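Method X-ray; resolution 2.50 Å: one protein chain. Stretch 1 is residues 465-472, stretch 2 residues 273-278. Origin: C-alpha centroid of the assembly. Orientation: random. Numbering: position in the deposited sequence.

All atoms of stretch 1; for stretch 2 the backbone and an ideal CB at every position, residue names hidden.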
ATOM      1  N   GLN A 465     -20.178 -15.042   7.526  1.00 21.91           N
ATOM      2  CA  GLN A 465     -19.754 -16.007   6.515  1.00 23.37           C
ATOM      3  C   GLN A 465     -18.474 -15.524   5.847  1.00 22.13           C
ATOM      4  O   GLN A 465     -18.369 -14.353   5.478  1.00 23.88           O
ATOM      5  CB  GLN A 465     -20.833 -16.173   5.439  1.00 24.44           C
ATOM      6  CG  GLN A 465     -22.040 -16.963   5.891  1.00 24.20           C
ATOM      7  CD  GLN A 465     -21.788 -18.452   5.908  1.00 24.73           C
ATOM      8  OE1 GLN A 465     -22.202 -19.150   6.828  1.00 28.29           O
ATOM      9  NE2 GLN A 465     -21.124 -18.949   4.882  1.00 22.88           N
ATOM     10  N   PHE A 466     -17.512 -16.423   5.669  1.00 20.96           N
ATOM     11  CA  PHE A 466     -16.253 -16.051   5.033  1.00 20.74           C
ATOM     12  C   PHE A 466     -16.525 -15.370   3.686  1.00 21.08           C
ATOM     13  O   PHE A 466     -15.772 -14.498   3.245  1.00 22.64           O
ATOM     14  CB  PHE A 466     -15.364 -17.284   4.845  1.00 18.96           C
ATOM     15  CG  PHE A 466     -13.966 -16.958   4.393  1.00 21.62           C
ATOM     16  CD1 PHE A 466     -13.503 -17.394   3.155  1.00 18.77           C
ATOM     17  CD2 PHE A 466     -13.114 -16.194   5.202  1.00 20.00           C
ATOM     18  CE1 PHE A 466     -12.220 -17.075   2.726  1.00 22.50           C
ATOM     19  CE2 PHE A 466     -11.828 -15.872   4.779  1.00 20.38           C
ATOM     20  CZ  PHE A 466     -11.378 -16.312   3.538  1.00 21.20           C
ATOM     21  N   PHE A 467     -17.624 -15.758   3.053  1.00 20.96           N
ATOM     22  CA  PHE A 467     -18.031 -15.189   1.774  1.00 21.34           C
ATOM     23  C   PHE A 467     -18.142 -13.653   1.876  1.00 21.32           C
ATOM     24  O   PHE A 467     -17.871 -12.944   0.905  1.00 21.57           O
ATOM     25  CB  PHE A 467     -19.379 -15.803   1.371  1.00 21.07           C
ATOM     26  CG  PHE A 467     -19.797 -15.512  -0.040  1.00 19.58           C
ATOM     27  CD1 PHE A 467     -19.147 -16.107  -1.114  1.00 20.67           C
ATOM     28  CD2 PHE A 467     -20.870 -14.671  -0.292  1.00 21.04           C
ATOM     29  CE1 PHE A 467     -19.568 -15.869  -2.422  1.00 22.24           C
ATOM     30  CE2 PHE A 467     -21.301 -14.425  -1.593  1.00 22.54           C
ATOM     31  CZ  PHE A 467     -20.649 -15.025  -2.662  1.00 21.23           C
ATOM     32  N   ASN A 468     -18.532 -13.145   3.049  1.00 21.12           N
ATOM     33  CA  ASN A 468     -18.668 -11.696   3.254  1.00 22.83           C
ATOM     34  C   ASN A 468     -17.385 -11.034   3.757  1.00 24.13           C
ATOM     35  O   ASN A 468     -17.136  -9.858   3.489  1.00 23.68           O
ATOM     36  CB  ASN A 468     -19.775 -11.370   4.269  1.00 22.79           C
ATOM     37  CG  ASN A 468     -21.138 -11.864   3.839  1.00 24.94           C
ATOM     38  OD1 ASN A 468     -21.597 -11.590   2.724  1.00 25.48           O
ATOM     39  ND2 ASN A 468     -21.807 -12.587   4.732  1.00 24.84           N
ATOM     40  N   ILE A 469     -16.580 -11.788   4.495  1.00 25.85           N
ATOM     41  CA  ILE A 469     -15.348 -11.251   5.058  1.00 26.81           C
ATOM     42  C   ILE A 469     -14.224 -11.099   4.033  1.00 28.13           C
ATOM     43  O   ILE A 469     -13.558 -10.063   3.989  1.00 26.75           O
ATOM     44  CB  ILE A 469     -14.900 -12.112   6.258  1.00 26.22           C
ATOM     45  CG1 ILE A 469     -15.953 -11.980   7.370  1.00 26.65           C
ATOM     46  CG2 ILE A 469     -13.524 -11.661   6.758  1.00 23.75           C
ATOM     47  CD1 ILE A 469     -15.908 -13.060   8.430  1.00 28.28           C
ATOM     48  N   ARG A 470     -14.021 -12.108   3.195  1.00 29.39           N
ATOM     49  CA  ARG A 470     -12.978 -12.003   2.193  1.00 32.65           C
ATOM     50  C   ARG A 470     -13.306 -10.933   1.158  1.00 35.15           C
ATOM     51  O   ARG A 470     -14.362 -10.964   0.531  1.00 35.61           O
ATOM     52  CB  ARG A 470     -12.765 -13.320   1.464  1.00 32.48           C
ATOM     53  CG  ARG A 470     -11.607 -13.226   0.498  1.00 31.13           C
ATOM     54  CD  ARG A 470     -11.642 -14.331  -0.481  1.00 30.39           C
ATOM     55  NE  ARG A 470     -10.536 -14.266  -1.421  1.00 28.80           N
ATOM     56  CZ  ARG A 470     -10.204 -15.276  -2.213  1.00 29.88           C
ATOM     57  NH1 ARG A 470      -9.184 -15.167  -3.056  1.00 31.52           N
ATOM     58  NH2 ARG A 470     -10.894 -16.407  -2.149  1.00 28.33           N
ATOM     59  N   VAL A 471     -12.382  -9.998   0.982  1.00 38.89           N
ATOM     60  CA  VAL A 471     -12.547  -8.914   0.032  1.00 41.71           C
ATOM     61  C   VAL A 471     -12.337  -9.440  -1.381  1.00 46.22           C
ATOM     62  O   VAL A 471     -11.211  -9.503  -1.865  1.00 47.38           O
ATOM     63  CB  VAL A 471     -11.541  -7.787   0.328  1.00 38.98           C
ATOM     64  CG1 VAL A 471     -11.681  -6.662  -0.687  1.00 35.69           C
ATOM     65  CG2 VAL A 471     -11.773  -7.267   1.736  1.00 36.94           C
ATOM     66  N   ASN A 472     -13.425  -9.832  -2.034  1.00 52.87           N
ATOM     67  CA  ASN A 472     -13.349 -10.353  -3.390  1.00 58.26           C
ATOM     68  C   ASN A 472     -13.329  -9.233  -4.416  1.00 61.46           C
ATOM     69  O   ASN A 472     -14.241  -8.405  -4.481  1.00 61.77           O
ATOM     70  CB  ASN A 472     -14.527 -11.292  -3.685  1.00 60.62           C
ATOM     71  CG  ASN A 472     -14.296 -12.715  -3.177  1.00 63.59           C
ATOM     72  OD1 ASN A 472     -14.206 -12.954  -1.970  1.00 66.56           O
ATOM     73  ND2 ASN A 472     -14.204 -13.667  -4.105  1.00 63.46           N
ATOM     74  N   UNK A 273      -1.697 -11.667  -0.589  1.00 18.37           N
ATOM     75  CA  UNK A 273      -2.540 -11.255  -1.700  1.00 18.58           C
ATOM     76  C   UNK A 273      -4.026 -11.444  -1.416  1.00 19.27           C
ATOM     77  O   UNK A 273      -4.858 -11.316  -2.312  1.00 21.04           O
ATOM     78  CB  UNK A 273      -2.154 -12.035  -2.958  1.00 18.58           C
ATOM     79  N   UNK A 274      -4.346 -11.758  -0.164  1.00 18.76           N
ATOM     80  CA  UNK A 274      -5.720 -11.966   0.278  1.00 20.02           C
ATOM     81  C   UNK A 274      -6.049 -10.989   1.413  1.00 21.98           C
ATOM     82  O   UNK A 274      -5.331 -10.921   2.411  1.00 22.12           O
ATOM     83  CB  UNK A 274      -5.930 -13.413   0.730  1.00 20.02           C
ATOM     84  N   UNK A 275      -7.128 -10.232   1.263  1.00 23.67           N
ATOM     85  CA  UNK A 275      -7.539  -9.282   2.288  1.00 24.52           C
ATOM     86  C   UNK A 275      -8.821  -9.783   2.962  1.00 24.58           C
ATOM     87  O   UNK A 275      -9.676 -10.404   2.327  1.00 25.32           O
ATOM     88  CB  UNK A 275      -7.748  -7.891   1.686  1.00 24.52           C
ATOM     89  N   UNK A 276      -8.952  -9.512   4.251  1.00 22.65           N
ATOM     90  CA  UNK A 276     -10.141  -9.916   4.984  1.00 19.79           C
ATOM     91  C   UNK A 276     -10.615  -8.727   5.814  1.00 20.50           C
ATOM     92  O   UNK A 276      -9.812  -7.915   6.275  1.00 21.78           O
ATOM     93  CB  UNK A 276      -9.863 -11.134   5.867  1.00 19.79           C
ATOM     94  N   UNK A 277     -11.929  -8.637   5.985  1.00 18.62           N
ATOM     95  CA  UNK A 277     -12.565  -7.572   6.745  1.00 18.01           C
ATOM     96  C   UNK A 277     -12.592  -7.930   8.231  1.00 19.78           C
ATOM     97  O   UNK A 277     -13.196  -8.924   8.615  1.00 20.28           O
ATOM     98  CB  UNK A 277     -13.982  -7.314   6.228  1.00 18.01           C
ATOM     99  N   UNK A 278     -11.944  -7.126   9.063  1.00 19.67           N
ATOM    100  CA  UNK A 278     -11.929  -7.389  10.489  1.00 19.43           C
ATOM    101  C   UNK A 278     -12.158  -6.100  11.284  1.00 21.92           C
ATOM    102  O   UNK A 278     -12.542  -5.071  10.720  1.00 22.98           O
ATOM    103  CB  UNK A 278     -10.604  -8.038  10.893  1.00 19.43           C
TER

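Residues 466-469 form a short helix, with Gln-465 at its N-cap; the chain leaves helical geometry at Arg-470 and then runs alongside 273-278, the two backbones meeting in a single bridge between Arg-470 and position 276. Two backbone hydrogen bonds flank that bridge: Val-471 N donates to the carbonyl O of 275 (3.0 Å), and the N of 277 donates to Ile-469 O (2.9 Å).

Position 273 lies beyond the reach of stretch 1, with nothing within 5.5 Å of its ideal CB. Phi/psi of -107/9 is open to most residues, so the visible atoms hardly restrict the choice. The residue is Gly-273.

At 274, CA-to-CB points sideways and the ideal CB is 5.2 Å from Arg-470 NE. The backbone is extended. A medium aliphatic group could pack against the arginine, and a polar or acidic one would also be plausible beside its charge. Val-274 takes the aliphatic option, its CG1 lying 4.0 Å from Arg-470 NE.

The ideal CB of 275 is 4.0 Å from Val-471 CB, which favours an apolar start to the side chain; CA-to-CB points sideways, so a longer chain could continue past the valine. The residue is Met-275, present as selenomethionine. Its CB meets Val-471 CB at 4.0 Å, while the end of the side chain leads away. A water accepts from Met-275 N (2.7 Å) and donates to Val-471 O (3.0 Å).

Position 276 offers an apolar setting: its ideal CB is 3.8 Å from Ile-469 CG2 and 5.2 Å from Phe-466 CE2. Valine, isoleucine, leucine or alanine would suit it, and the extended backbone is congenial to beta-branching. Val-276 places CB 3.8 Å from Ile-469 CG2 and CG1 4.0 Å from Phe-466 CE2, while its CA makes a CA-H...O contact with Ile-469 O (3.6 Å).

At 277, CA-to-CB points toward stretch 1, with the ideal CB 3.6 Å from Ile-469 O and 4.9 Å from Asn-468 O. Carbonyl oxygens invite a donor, and a long lysine, arginine or glutamine could reach them; Val-471 CG2, 5.0 Å from the ideal CB, adds an apolar surface. The residue is Arg-277. Its NH1 makes a weak hydrogen bond to Asn-468 O (2.9 Å, 122°), and Val-471 CG2 lies over one face of the guanidinium, 3.8 Å from NH1.

Position 278 has no such neighbour within 5.5 Å, leaving many residues possible. Ser-278 hydrogen-bonds elsewhere in the structure.

Stretch 2 273-278: GVMVRS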
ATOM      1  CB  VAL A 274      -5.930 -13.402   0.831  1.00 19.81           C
ATOM      2  CG1 VAL A 274      -7.410 -13.661   1.061  1.00 17.15           C
ATOM      3  CG2 VAL A 274      -5.341 -14.435  -0.122  1.00 18.74           C
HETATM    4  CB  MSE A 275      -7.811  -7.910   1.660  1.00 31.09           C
HETATM    5  CG  MSE A 275      -6.675  -7.331   0.836  1.00 36.93           C
HETATM    6 SE   MSE A 275      -5.045  -7.089   1.844  1.00 51.78          SE
HETATM    7  CE  MSE A 275      -5.591  -5.605   2.972  1.00 41.93           C
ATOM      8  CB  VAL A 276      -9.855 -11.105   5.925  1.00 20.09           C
ATOM      9  CG1 VAL A 276      -9.870 -12.420   5.144  1.00 18.78           C
ATOM     10  CG2 VAL A 276      -8.516 -10.903   6.593  1.00 19.42           C
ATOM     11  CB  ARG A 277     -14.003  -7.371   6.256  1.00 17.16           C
ATOM     12  CG  ARG A 277     -14.128  -6.882   4.819  1.00 16.19           C
ATOM     13  CD  ARG A 277     -15.584  -6.716   4.386  1.00 14.24           C
ATOM     14  NE  ARG A 277     -15.677  -6.084   3.072  1.00 17.63           N
ATOM     15  CZ  ARG A 277     -15.640  -6.732   1.910  1.00 19.21           C
ATOM     16  NH1 ARG A 277     -15.525  -8.054   1.883  1.00 21.85           N
ATOM     17  NH2 ARG A 277     -15.688  -6.057   0.770  1.00 13.31           N
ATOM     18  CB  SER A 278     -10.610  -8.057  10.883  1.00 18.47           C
ATOM     19  OG  SER A 278     -10.648  -8.554  12.200  1.00 10.51           O
TER
HETATM   20  O   HOH W   1      -8.431 -10.202  -1.073  1.00 31.48           O
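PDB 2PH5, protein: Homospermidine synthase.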